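Local coordinates for Exo-arabinanase (Penicillium chrysogenum, PDB 3A72), which probably hydrolyses alpha-1,5-linked arabinan from a chain end, and binds arabinobiose, at residues Pro307-His312 / Ser345-Asp350; Lys97-Leu102 / Leu118-Asp123. One frame throughout, in Å; residues are numbered along the deposited sequence.

Contact 1. Residues Pro307-His312 / Ser345-Asp350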
loop_
_atom_site.group_PDB
_atom_site.type_symbol
_atom_site.label_atom_id
_atom_site.label_comp_id
_atom_site.label_asym_id
_atom_site.label_seq_id
_atom_site.Cartn_x
_atom_site.Cartn_y
_atom_site.Cartn_z
ATOM N N PRO A 307 -2.434 -8.473 -19.890
ATOM C CA PRO A 307 -2.158 -9.669 -19.120
ATOM C C PRO A 307 -1.098 -9.442 -18.070
ATOM O O PRO A 307 -0.267 -8.534 -18.141
ATOM C CB PRO A 307 -1.652 -10.684 -20.176
ATOM C CG PRO A 307 -2.107 -10.149 -21.483
ATOM C CD PRO A 307 -2.146 -8.667 -21.350
ATOM N N CYS A 308 -1.074 -10.322 -17.083
ATOM C CA CYS A 308 -0.057 -10.296 -16.032
ATOM C C CYS A 308 0.186 -11.730 -15.574
ATOM O O CYS A 308 -0.745 -12.459 -15.330
ATOM C CB CYS A 308 -0.554 -9.414 -14.906
ATOM S SG CYS A 308 0.551 -9.355 -13.458
ATOM N N PRO A 309 1.470 -12.134 -15.426
ATOM C CA PRO A 309 1.753 -13.517 -15.028
ATOM C C PRO A 309 1.657 -13.775 -13.546
ATOM O O PRO A 309 1.732 -14.949 -13.132
ATOM C CB PRO A 309 3.199 -13.712 -15.452
ATOM C CG PRO A 309 3.796 -12.350 -15.369
ATOM C CD PRO A 309 2.704 -11.388 -15.794
ATOM N N GLU A 310 1.504 -12.758 -12.694
ATOM C CA GLU A 310 1.341 -12.912 -11.260
ATOM C C GLU A 310 -0.127 -13.114 -10.915
ATOM O O GLU A 310 -0.987 -12.448 -11.476
ATOM C CB GLU A 310 1.863 -11.689 -10.557
ATOM C CG GLU A 310 1.794 -11.734 -9.053
ATOM C CD GLU A 310 2.719 -12.726 -8.413
ATOM O OE1 GLU A 310 3.674 -13.245 -8.975
ATOM O OE2 GLU A 310 2.405 -12.956 -7.182
ATOM N N GLU A 311 -0.387 -14.026 -10.000
ATOM C CA GLU A 311 -1.761 -14.259 -9.559
ATOM C C GLU A 311 -2.380 -13.012 -8.979
ATOM O O GLU A 311 -1.703 -12.102 -8.495
ATOM C CB GLU A 311 -1.750 -15.364 -8.509
ATOM C CG GLU A 311 -1.051 -15.009 -7.212
ATOM C CD GLU A 311 -0.997 -16.170 -6.198
ATOM O OE1 GLU A 311 -1.024 -17.365 -6.616
ATOM O OE2 GLU A 311 -0.900 -15.883 -4.988
ATOM N N HIS A 312 -3.715 -12.979 -9.016
ATOM C CA HIS A 312 -4.435 -11.948 -8.305
ATOM C C HIS A 312 -4.253 -12.120 -6.796
ATOM O O HIS A 312 -4.061 -13.217 -6.299
ATOM C CB HIS A 312 -5.922 -11.937 -8.652
ATOM C CG HIS A 312 -6.752 -12.854 -7.888
ATOM N ND1 HIS A 312 -6.840 -14.164 -8.082
ATOM C CD2 HIS A 312 -7.536 -12.569 -6.798
ATOM C CE1 HIS A 312 -7.675 -14.715 -7.193
ATOM N NE2 HIS A 312 -8.117 -13.747 -6.413
ATOM N N SER A 345 4.718 -14.099 -3.202
ATOM C CA SER A 345 5.380 -14.332 -4.481
ATOM C C SER A 345 5.570 -13.007 -5.211
ATOM O O SER A 345 4.940 -11.989 -4.920
ATOM C CB SER A 345 4.622 -15.333 -5.320
ATOM O OG SER A 345 3.383 -14.854 -5.738
ATOM N N VAL A 346 6.413 -13.069 -6.249
ATOM C CA VAL A 346 6.676 -11.912 -7.055
ATOM C C VAL A 346 6.977 -12.317 -8.499
ATOM O O VAL A 346 7.620 -13.332 -8.762
ATOM C CB VAL A 346 7.858 -11.106 -6.451
ATOM C CG1 VAL A 346 9.150 -11.898 -6.450
ATOM C CG2 VAL A 346 8.050 -9.768 -7.131
ATOM N N SER A 347 6.471 -11.470 -9.411
ATOM C CA SER A 347 6.844 -11.528 -10.824
ATOM C C SER A 347 7.471 -10.186 -11.210
ATOM O O SER A 347 7.194 -9.170 -10.589
ATOM C CB SER A 347 5.641 -11.827 -11.689
ATOM O OG SER A 347 5.030 -13.066 -11.364
ATOM N N VAL A 348 8.299 -10.232 -12.261
ATOM C CA VAL A 348 8.888 -9.032 -12.839
ATOM C C VAL A 348 8.550 -9.045 -14.306
ATOM O O VAL A 348 8.787 -10.041 -14.998
ATOM C CB VAL A 348 10.413 -8.980 -12.602
ATOM C CG1 VAL A 348 11.006 -7.732 -13.259
ATOM C CG2 VAL A 348 10.725 -8.965 -11.118
ATOM N N MET A 349 7.993 -7.948 -14.799
ATOM C CA MET A 349 7.628 -7.774 -16.170
ATOM C C MET A 349 8.504 -6.756 -16.836
ATOM O O MET A 349 8.886 -5.748 -16.264
ATOM C CB MET A 349 6.129 -7.297 -16.256
ATOM C CG MET A 349 5.163 -8.227 -15.543
ATOM S SD MET A 349 3.487 -7.605 -15.524
ATOM C CE MET A 349 2.997 -7.845 -17.225
ATOM N N ASP A 350 8.819 -7.013 -18.132
ATOM C CA ASP A 350 9.647 -6.125 -18.954
ATOM C C ASP A 350 8.748 -5.150 -19.661
ATOM O O ASP A 350 8.092 -5.508 -20.651
ATOM C CB ASP A 350 10.485 -6.936 -19.930
ATOM C CG ASP A 350 11.412 -6.074 -20.758
ATOM O OD1 ASP A 350 11.379 -4.833 -20.644
ATOM O OD2 ASP A 350 12.269 -6.679 -21.504
HETATM O O HOH W 1 1.460 -15.149 -3.931
#
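E310 sets its carboxylate between the hydroxyls of S345 and S347, each oxygen taking one of them; the CB atoms of these two serines share one face of strand 345-350. CG stands anti to the backbone N (chi1 -178°), and a bend at chi2 (68°) swings CD round toward the strand. S345 OG then donates to E310 OE2 over 2.6 Å, on the syn lone pair, while S347 OG donates to E310 OE1 over 2.8 Å, on the anti lone pair. Serine suits both places: short and able to donate, it meets a buried carboxylate that two such bonds would favour keeping ionised. Strand 345-350 belongs to the blade that closes a six-bladed beta-propeller, flanked by the N-terminal strand 6-10; N8 of that strand gives its backbone N-H to S347 OG. Segment 307-312, the linker arriving from the preceding blade, runs roughly antiparallel to the strand. Where it begins, contact turns mainly apolar. M349, flexible enough to fit an irregular loop, bends at chi3 (73°), which brings CE to 3.8 Å from P309 CD; the methyl also lies beside the carbonyl oxygen P307 O. Its SD lies 4.0 Å from C308 SG, the sulfur that also accepts a weak hydrogen bond from E310 N. At the exposed end a water donates to both S345 OG and E311 OE2, 2.7 Å from each; a long acidic side chain suits this solvent-facing place.

Contact 2. Residues Lys97-Leu102 / Leu118-Asp123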
loop_
_atom_site.group_PDB
_atom_site.type_symbol
_atom_site.label_atom_id
_atom_site.label_comp_id
_atom_site.label_asym_id
_atom_site.label_seq_id
_atom_site.Cartn_x
_atom_site.Cartn_y
_atom_site.Cartn_z
ATOM N N LYS A 97 17.897 11.580 4.169
ATOM C CA LYS A 97 17.574 10.837 2.962
ATOM C C LYS A 97 18.092 9.421 3.087
ATOM O O LYS A 97 19.242 9.227 3.534
ATOM C CB LYS A 97 18.223 11.524 1.791
ATOM C CG LYS A 97 17.994 10.892 0.433
ATOM C CD LYS A 97 18.590 11.669 -0.692
ATOM C CE LYS A 97 20.099 11.703 -0.823
ATOM N NZ LYS A 97 20.637 11.977 -2.245
ATOM N N GLY A 98 17.278 8.462 2.700
ATOM C CA GLY A 98 17.688 7.074 2.771
ATOM C C GLY A 98 17.376 6.393 4.059
ATOM O O GLY A 98 17.522 5.153 4.171
ATOM N N THR A 99 16.934 7.129 5.096
ATOM C CA THR A 99 16.314 6.470 6.225
ATOM C C THR A 99 15.200 5.572 5.700
ATOM O O THR A 99 14.393 6.000 4.885
ATOM C CB THR A 99 15.713 7.506 7.180
ATOM O OG1 THR A 99 16.749 8.349 7.726
ATOM C CG2 THR A 99 14.997 6.841 8.340
ATOM N N LEU A 100 15.109 4.343 6.166
ATOM C CA LEU A 100 14.100 3.405 5.766
ATOM C C LEU A 100 13.023 3.352 6.833
ATOM O O LEU A 100 13.330 3.066 7.995
ATOM C CB LEU A 100 14.697 2.035 5.525
ATOM C CG LEU A 100 13.678 0.949 5.125
ATOM C CD1 LEU A 100 13.026 1.205 3.772
ATOM C CD2 LEU A 100 14.382 -0.409 5.146
ATOM N N LEU A 101 11.794 3.635 6.463
ATOM C CA LEU A 101 10.677 3.663 7.377
ATOM C C LEU A 101 9.766 2.452 7.163
ATOM O O LEU A 101 9.592 1.966 6.045
ATOM C CB LEU A 101 9.855 4.930 7.209
ATOM C CG LEU A 101 10.642 6.225 7.363
ATOM C CD1 LEU A 101 9.767 7.430 7.068
ATOM C CD2 LEU A 101 11.232 6.313 8.778
ATOM N N LEU A 102 9.159 2.027 8.252
ATOM C CA LEU A 102 8.034 1.096 8.211
ATOM C C LEU A 102 6.913 1.726 9.025
ATOM O O LEU A 102 7.126 2.050 10.222
ATOM C CB LEU A 102 8.358 -0.310 8.716
ATOM C CG LEU A 102 7.160 -1.264 8.678
ATOM C CD1 LEU A 102 7.538 -2.663 8.311
ATOM C CD2 LEU A 102 6.394 -1.286 9.997
ATOM N N LEU A 118 5.234 4.092 13.565
ATOM C CA LEU A 118 6.328 4.373 12.661
ATOM C C LEU A 118 7.653 3.912 13.279
ATOM O O LEU A 118 8.001 4.366 14.371
ATOM C CB LEU A 118 6.395 5.884 12.306
ATOM C CG LEU A 118 7.377 6.241 11.212
ATOM C CD1 LEU A 118 6.943 5.729 9.882
ATOM C CD2 LEU A 118 7.577 7.754 11.202
ATOM N N TYR A 119 8.366 3.051 12.564
ATOM C CA TYR A 119 9.694 2.552 12.873
ATOM C C TYR A 119 10.662 3.037 11.793
ATOM O O TYR A 119 10.314 3.249 10.638
ATOM C CB TYR A 119 9.695 0.993 12.913
ATOM C CG TYR A 119 9.203 0.493 14.256
ATOM C CD1 TYR A 119 10.088 0.030 15.201
ATOM C CD2 TYR A 119 7.857 0.507 14.608
ATOM C CE1 TYR A 119 9.671 -0.421 16.432
ATOM C CE2 TYR A 119 7.409 0.100 15.843
ATOM C CZ TYR A 119 8.319 -0.371 16.763
ATOM O OH TYR A 119 7.831 -0.736 18.011
ATOM N N ALA A 120 11.938 3.195 12.182
ATOM C CA ALA A 120 12.978 3.643 11.260
ATOM C C ALA A 120 14.204 2.757 11.383
ATOM O O ALA A 120 14.587 2.288 12.476
ATOM C CB ALA A 120 13.373 5.064 11.544
ATOM N N SER A 121 14.868 2.582 10.254
ATOM C CA SER A 121 16.129 1.909 10.144
ATOM C C SER A 121 17.138 2.801 9.433
ATOM O O SER A 121 16.817 3.393 8.376
ATOM C CB SER A 121 15.975 0.618 9.303
ATOM O OG SER A 121 17.243 0.039 9.020
ATOM N N GLN A 122 18.331 2.921 10.001
ATOM C CA GLN A 122 19.384 3.706 9.419
ATOM C C GLN A 122 20.392 2.845 8.687
ATOM O O GLN A 122 21.367 3.425 8.144
ATOM C CB GLN A 122 20.084 4.518 10.505
ATOM C CG GLN A 122 19.185 5.337 11.357
ATOM C CD GLN A 122 18.347 6.336 10.624
ATOM O OE1 GLN A 122 18.584 6.838 9.489
ATOM N NE2 GLN A 122 17.298 6.713 11.328
ATOM N N ASP A 123 20.212 1.549 8.612
ATOM C CA ASP A 123 21.169 0.626 8.041
ATOM C C ASP A 123 20.510 -0.265 7.031
ATOM O O ASP A 123 20.827 -1.492 6.908
ATOM C CB ASP A 123 21.867 -0.199 9.156
ATOM C CG ASP A 123 20.893 -0.915 10.073
ATOM O OD1 ASP A 123 19.689 -1.037 9.746
ATOM O OD2 ASP A 123 21.356 -1.382 11.144
HETATM O O HOH W 2 18.574 2.957 6.058
#
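Strands 100-102 and 118-121 run antiparallel, their axes 4.7 Å apart at closest, with L100-S121 and L102-Y119 as hydrogen-bonded pairs on either side of the non-hydrogen-bonded pair L101-A120. They are the second and third strands of a four-stranded propeller blade, and S121, Q122 and D123 open an Asp box, the S-x-D-x-G-x-T-W turn of sialidase-like propellers, which runs on to W128. Four backbone hydrogen bonds join the two outer pairs; the one from Y119 N to L102 O is 2.8 Å long and nearly straight at 178°. The L101 face is packed by small and branched groups. CG of L101 is anti to the carbonyl carbon (chi1 -56°), and its CD2 reaches 3.7 Å from A120 CB, a methyl small enough for a leucine to settle against it. T99 CG2, from the loop just before the strand, lies 4.0 Å from A120 CB, and L118 CD1 touches L101 CB. The face of L100, L102, Y119 and S121 is also buried, which suits the branched, apolar leucines: L100 packs on W128, while L102 and Y119 both meet V70 of the neighbouring blade. The Y119 ring leads away from L102, and its OH hydrogen-bonds T73 OG1. Beyond the strand end, T99 OG1 lies 3.0 Å from Q122 OE1, but the carbonyl of K96 competes for its one proton. G98 has a positive phi (90°), at which a CB would press on the carbonyl O of K97, so glycine suits the turn. A water lies 3.1 Å from G98 O and 2.9 Å from S121 O. Inside the Asp box, S121 OG accepts the G125 amide and, more weakly, the backbone N of D123 at 3.4 Å.

In the fold
The chain starts with strand 6-10, which serves the last blade, then builds the blade that runs from strand 23-30 to strand 65-70 before reaching contact 2. There a short excursion between residues 102 and 118 folds back on itself, so contact 2 closes a hairpin within a single blade. Two further blades follow, then the one from strand 269-273 to strand 304-306. Contact 1 then closes a longer loop, holding the linker out of that blade against strand 344-350 of the final one, where the two chain ends meet. The contacts come in series, neither nested nor crossed. Their nearest atoms are about 16 Å apart and they lie in different sectors of the propeller: one within a blade, the other between the last two blades.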